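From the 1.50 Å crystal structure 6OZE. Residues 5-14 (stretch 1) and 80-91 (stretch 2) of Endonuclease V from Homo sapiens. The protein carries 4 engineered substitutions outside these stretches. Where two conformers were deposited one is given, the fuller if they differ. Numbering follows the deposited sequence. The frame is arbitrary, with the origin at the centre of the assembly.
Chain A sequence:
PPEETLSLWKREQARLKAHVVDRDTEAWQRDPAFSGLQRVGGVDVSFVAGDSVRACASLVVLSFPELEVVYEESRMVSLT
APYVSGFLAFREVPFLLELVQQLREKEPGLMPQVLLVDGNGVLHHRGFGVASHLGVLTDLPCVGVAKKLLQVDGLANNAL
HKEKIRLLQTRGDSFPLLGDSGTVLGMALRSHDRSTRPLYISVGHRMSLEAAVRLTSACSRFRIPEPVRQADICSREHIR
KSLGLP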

# COMPACT_ATOMS: atom_id res chain seq x y z
N THR A 5 -9.94 -8.88 22.60
CA THR A 5 -9.61 -7.86 21.61
C THR A 5 -9.20 -8.49 20.29
O THR A 5 -9.66 -8.06 19.22
CB THR A 5 -8.49 -6.95 22.14
OG1 THR A 5 -8.99 -6.18 23.24
CG2 THR A 5 -8.00 -6.00 21.04
N LEU A 6 -8.33 -9.50 20.33
CA LEU A 6 -7.95 -10.18 19.09
C LEU A 6 -9.16 -10.84 18.43
O LEU A 6 -9.31 -10.77 17.21
CB LEU A 6 -6.85 -11.21 19.35
CG LEU A 6 -5.42 -10.69 19.50
CD1 LEU A 6 -4.43 -11.83 19.31
CD2 LEU A 6 -5.14 -9.57 18.51
N SER A 7 -10.02 -11.47 19.23
CA SER A 7 -11.21 -12.11 18.68
C SER A 7 -12.09 -11.11 17.95
O SER A 7 -12.56 -11.37 16.83
CB SER A 7 -11.99 -12.82 19.79
OG SER A 7 -13.23 -13.29 19.31
N LEU A 8 -12.33 -9.95 18.57
CA LEU A 8 -13.17 -8.93 17.93
C LEU A 8 -12.47 -8.28 16.74
O LEU A 8 -13.14 -7.93 15.76
CB LEU A 8 -13.61 -7.89 18.96
CG LEU A 8 -14.59 -8.46 19.99
CD1 LEU A 8 -14.94 -7.41 21.02
CD2 LEU A 8 -15.85 -8.96 19.30
N TRP A 9 -11.15 -8.10 16.80
CA TRP A 9 -10.41 -7.63 15.63
C TRP A 9 -10.53 -8.60 14.47
O TRP A 9 -10.75 -8.20 13.32
CB TRP A 9 -8.94 -7.44 15.99
CG TRP A 9 -8.59 -6.09 16.53
CD1 TRP A 9 -9.41 -5.02 16.67
CD2 TRP A 9 -7.30 -5.68 17.00
NE1 TRP A 9 -8.72 -3.96 17.20
CE2 TRP A 9 -7.42 -4.33 17.40
CE3 TRP A 9 -6.06 -6.31 17.10
CZ2 TRP A 9 -6.34 -3.61 17.91
CZ3 TRP A 9 -4.99 -5.59 17.60
CH2 TRP A 9 -5.14 -4.26 18.01
N LYS A 10 -10.37 -9.90 14.75
CA LYS A 10 -10.54 -10.91 13.71
C LYS A 10 -11.92 -10.83 13.09
O LYS A 10 -12.09 -10.93 11.87
CB LYS A 10 -10.30 -12.30 14.28
CG LYS A 10 -8.84 -12.65 14.51
CD LYS A 10 -8.73 -14.01 15.18
CE LYS A 10 -7.32 -14.29 15.67
NZ LYS A 10 -7.26 -15.59 16.41
N ARG A 11 -12.94 -10.67 13.94
CA ARG A 11 -14.30 -10.60 13.43
C ARG A 11 -14.51 -9.35 12.58
O ARG A 11 -15.23 -9.38 11.57
CB ARG A 11 -15.28 -10.62 14.61
CG ARG A 11 -16.64 -11.10 14.23
CD ARG A 11 -17.68 -10.07 14.59
NE ARG A 11 -18.32 -10.38 15.86
CZ ARG A 11 -19.47 -9.83 16.24
NH1 ARG A 11 -20.08 -8.96 15.46
NH2 ARG A 11 -20.00 -10.16 17.41
N GLU A 12 -13.88 -8.23 12.95
CA GLU A 12 -14.00 -7.02 12.16
C GLU A 12 -13.25 -7.14 10.83
O GLU A 12 -13.72 -6.64 9.80
CB GLU A 12 -13.51 -5.82 12.98
CG GLU A 12 -13.49 -4.48 12.25
CD GLU A 12 -14.88 -3.93 11.91
OE1 GLU A 12 -15.88 -4.64 12.14
OE2 GLU A 12 -14.95 -2.79 11.41
N GLN A 13 -12.09 -7.81 10.83
CA GLN A 13 -11.43 -8.08 9.56
C GLN A 13 -12.33 -8.90 8.66
O GLN A 13 -12.45 -8.60 7.47
CB GLN A 13 -10.11 -8.82 9.81
CG GLN A 13 -9.02 -7.94 10.35
CD GLN A 13 -7.74 -8.71 10.59
OE1 GLN A 13 -7.77 -9.87 11.00
NE2 GLN A 13 -6.60 -8.07 10.34
N ALA A 14 -12.98 -9.92 9.21
CA ALA A 14 -13.88 -10.75 8.41
C ALA A 14 -15.06 -9.94 7.89
O ALA A 14 -15.46 -10.08 6.73
CB ALA A 14 -14.37 -11.95 9.23
N THR A 80 -1.63 3.91 19.65
CA THR A 80 -1.83 3.33 20.97
C THR A 80 -2.46 1.95 20.94
O THR A 80 -2.45 1.26 21.97
CB THR A 80 -2.64 4.29 21.84
OG1 THR A 80 -3.84 4.68 21.14
CG2 THR A 80 -1.83 5.54 22.16
N ALA A 81 -3.00 1.52 19.80
CA ALA A 81 -3.49 0.15 19.70
C ALA A 81 -2.33 -0.83 19.82
O ALA A 81 -1.23 -0.54 19.34
CB ALA A 81 -4.21 -0.05 18.36
N PRO A 82 -2.53 -1.98 20.46
CA PRO A 82 -1.44 -2.94 20.60
C PRO A 82 -0.98 -3.47 19.25
O PRO A 82 -1.75 -3.54 18.28
CB PRO A 82 -2.05 -4.05 21.46
CG PRO A 82 -3.53 -3.84 21.39
CD PRO A 82 -3.73 -2.38 21.21
N TYR A 83 0.30 -3.84 19.19
CA TYR A 83 0.91 -4.36 17.99
C TYR A 83 0.82 -5.88 18.03
O TYR A 83 1.37 -6.52 18.93
CB TYR A 83 2.37 -3.91 17.93
CG TYR A 83 3.16 -4.43 16.74
CD1 TYR A 83 3.46 -3.60 15.66
CD2 TYR A 83 3.64 -5.73 16.70
CE1 TYR A 83 4.19 -4.06 14.58
CE2 TYR A 83 4.36 -6.21 15.63
CZ TYR A 83 4.64 -5.37 14.57
OH TYR A 83 5.36 -5.84 13.50
N VAL A 84 0.11 -6.46 17.06
CA VAL A 84 -0.02 -7.90 16.92
C VAL A 84 0.13 -8.23 15.44
O VAL A 84 -0.56 -7.65 14.61
CB VAL A 84 -1.37 -8.42 17.43
CG1 VAL A 84 -1.43 -9.95 17.32
CG2 VAL A 84 -1.62 -7.98 18.86
N SER A 85 1.03 -9.17 15.13
CA SER A 85 1.25 -9.54 13.73
C SER A 85 -0.05 -9.99 13.09
O SER A 85 -0.77 -10.83 13.65
CB SER A 85 2.29 -10.66 13.65
OG SER A 85 3.57 -10.19 14.03
N GLY A 86 -0.34 -9.44 11.92
CA GLY A 86 -1.59 -9.70 11.23
C GLY A 86 -2.66 -8.67 11.49
O GLY A 86 -3.72 -8.73 10.86
N PHE A 87 -2.41 -7.72 12.39
CA PHE A 87 -3.40 -6.73 12.81
C PHE A 87 -2.85 -5.31 12.76
O PHE A 87 -3.41 -4.40 13.39
CB PHE A 87 -3.90 -7.07 14.22
CG PHE A 87 -4.57 -8.40 14.31
CD1 PHE A 87 -5.92 -8.54 14.03
CD2 PHE A 87 -3.85 -9.53 14.69
CE1 PHE A 87 -6.54 -9.76 14.12
CE2 PHE A 87 -4.47 -10.77 14.79
CZ PHE A 87 -5.81 -10.88 14.50
N LEU A 88 -1.74 -5.10 12.03
CA LEU A 88 -1.13 -3.78 11.95
C LEU A 88 -2.12 -2.72 11.49
O LEU A 88 -2.06 -1.57 11.93
CB LEU A 88 0.07 -3.80 11.00
CG LEU A 88 0.72 -2.45 10.68
CD1 LEU A 88 1.24 -1.77 11.94
CD2 LEU A 88 1.84 -2.61 9.66
N ALA A 89 -3.05 -3.09 10.60
CA ALA A 89 -3.97 -2.11 10.06
C ALA A 89 -4.78 -1.42 11.15
O ALA A 89 -5.15 -0.25 11.01
CB ALA A 89 -4.90 -2.74 9.01
N PHE A 90 -5.05 -2.12 12.27
CA PHE A 90 -5.79 -1.49 13.35
C PHE A 90 -5.01 -0.36 14.00
O PHE A 90 -5.62 0.51 14.63
CB PHE A 90 -6.23 -2.54 14.37
CG PHE A 90 -7.32 -3.43 13.87
CD1 PHE A 90 -8.65 -3.06 14.00
CD2 PHE A 90 -7.02 -4.62 13.24
CE1 PHE A 90 -9.66 -3.88 13.52
CE2 PHE A 90 -8.03 -5.44 12.74
CZ PHE A 90 -9.35 -5.08 12.89
N ARG A 91 -3.69 -0.36 13.88
CA ARG A 91 -2.89 0.74 14.41
C ARG A 91 -2.83 1.93 13.46
O ARG A 91 -2.82 3.08 13.91
CB ARG A 91 -1.47 0.27 14.69
CG ARG A 91 -1.40 -1.12 15.32
CD ARG A 91 -0.46 -1.14 16.49
NE ARG A 91 0.90 -0.75 16.14
CZ ARG A 91 1.73 -0.16 16.99
NH1 ARG A 91 1.34 0.13 18.23
NH2 ARG A 91 2.95 0.16 16.61

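The five-membered ring of Trp9 lies face to face on the ring of Phe90, with centroids 3.7 Å apart and planes only 15° from parallel, a closer and flatter stack than the tilted arrangements common between aromatic side chains. The approach is tight: Trp9 NE1 comes within 3.3 Å of Phe90 CD1. Each residue also offers its CB to the other's ring, Trp9 CB lying 4.2 Å from the centroid of the Phe90 ring and Phe90 CB 4.0 Å from that of the Trp9 six-membered ring, so CH-pi contacts extend the stack. Two flat side chains suit such a place because they bring broad surfaces together.

The long indole also reaches along the loop. At its edge, Trp9 CZ2 meets Ala81 CB at 4.2 Å and Trp9 CH2 lies 3.5 Å from Pro82 O; Trp9 CH2 also packs 3.8 Å from Pro82 CG, which sits out of the ring plane. The methyl of Ala81 and the ring carbons of Pro82 give the indole apolar surface to pack against. Phe87 meets Trp9 differently: its ring and the indole's six-membered ring are near parallel but slid apart, with centroids 5.7 Å apart and little overlap.

One turn earlier in the helix, Leu6 covers a face of Phe87, its CD2 4.1 Å from the ring centroid and 17° off the normal. The same methyl touches Val84, with Leu6 CD2 3.9 Å from Val84 CG2, so a branched aliphatic side chain serves two apolar neighbours. Lys10 points away at CB, yet its aliphatic portion borders the Phe87 ring edge, Lys10 CG lying 3.5 Å from Phe87 CZ.

Gln13 supplies the one hydrogen bond across the contact, from Gln13 NE2 to Gly86 O at 3.0 Å and 158°. Its amide reaches a backbone carbonyl within the type II turn from Val84 to Phe87. Gly86 has a positive phi of 95°, where a CB would jam against the preceding carbonyl oxygen, so the turn itself calls for glycine.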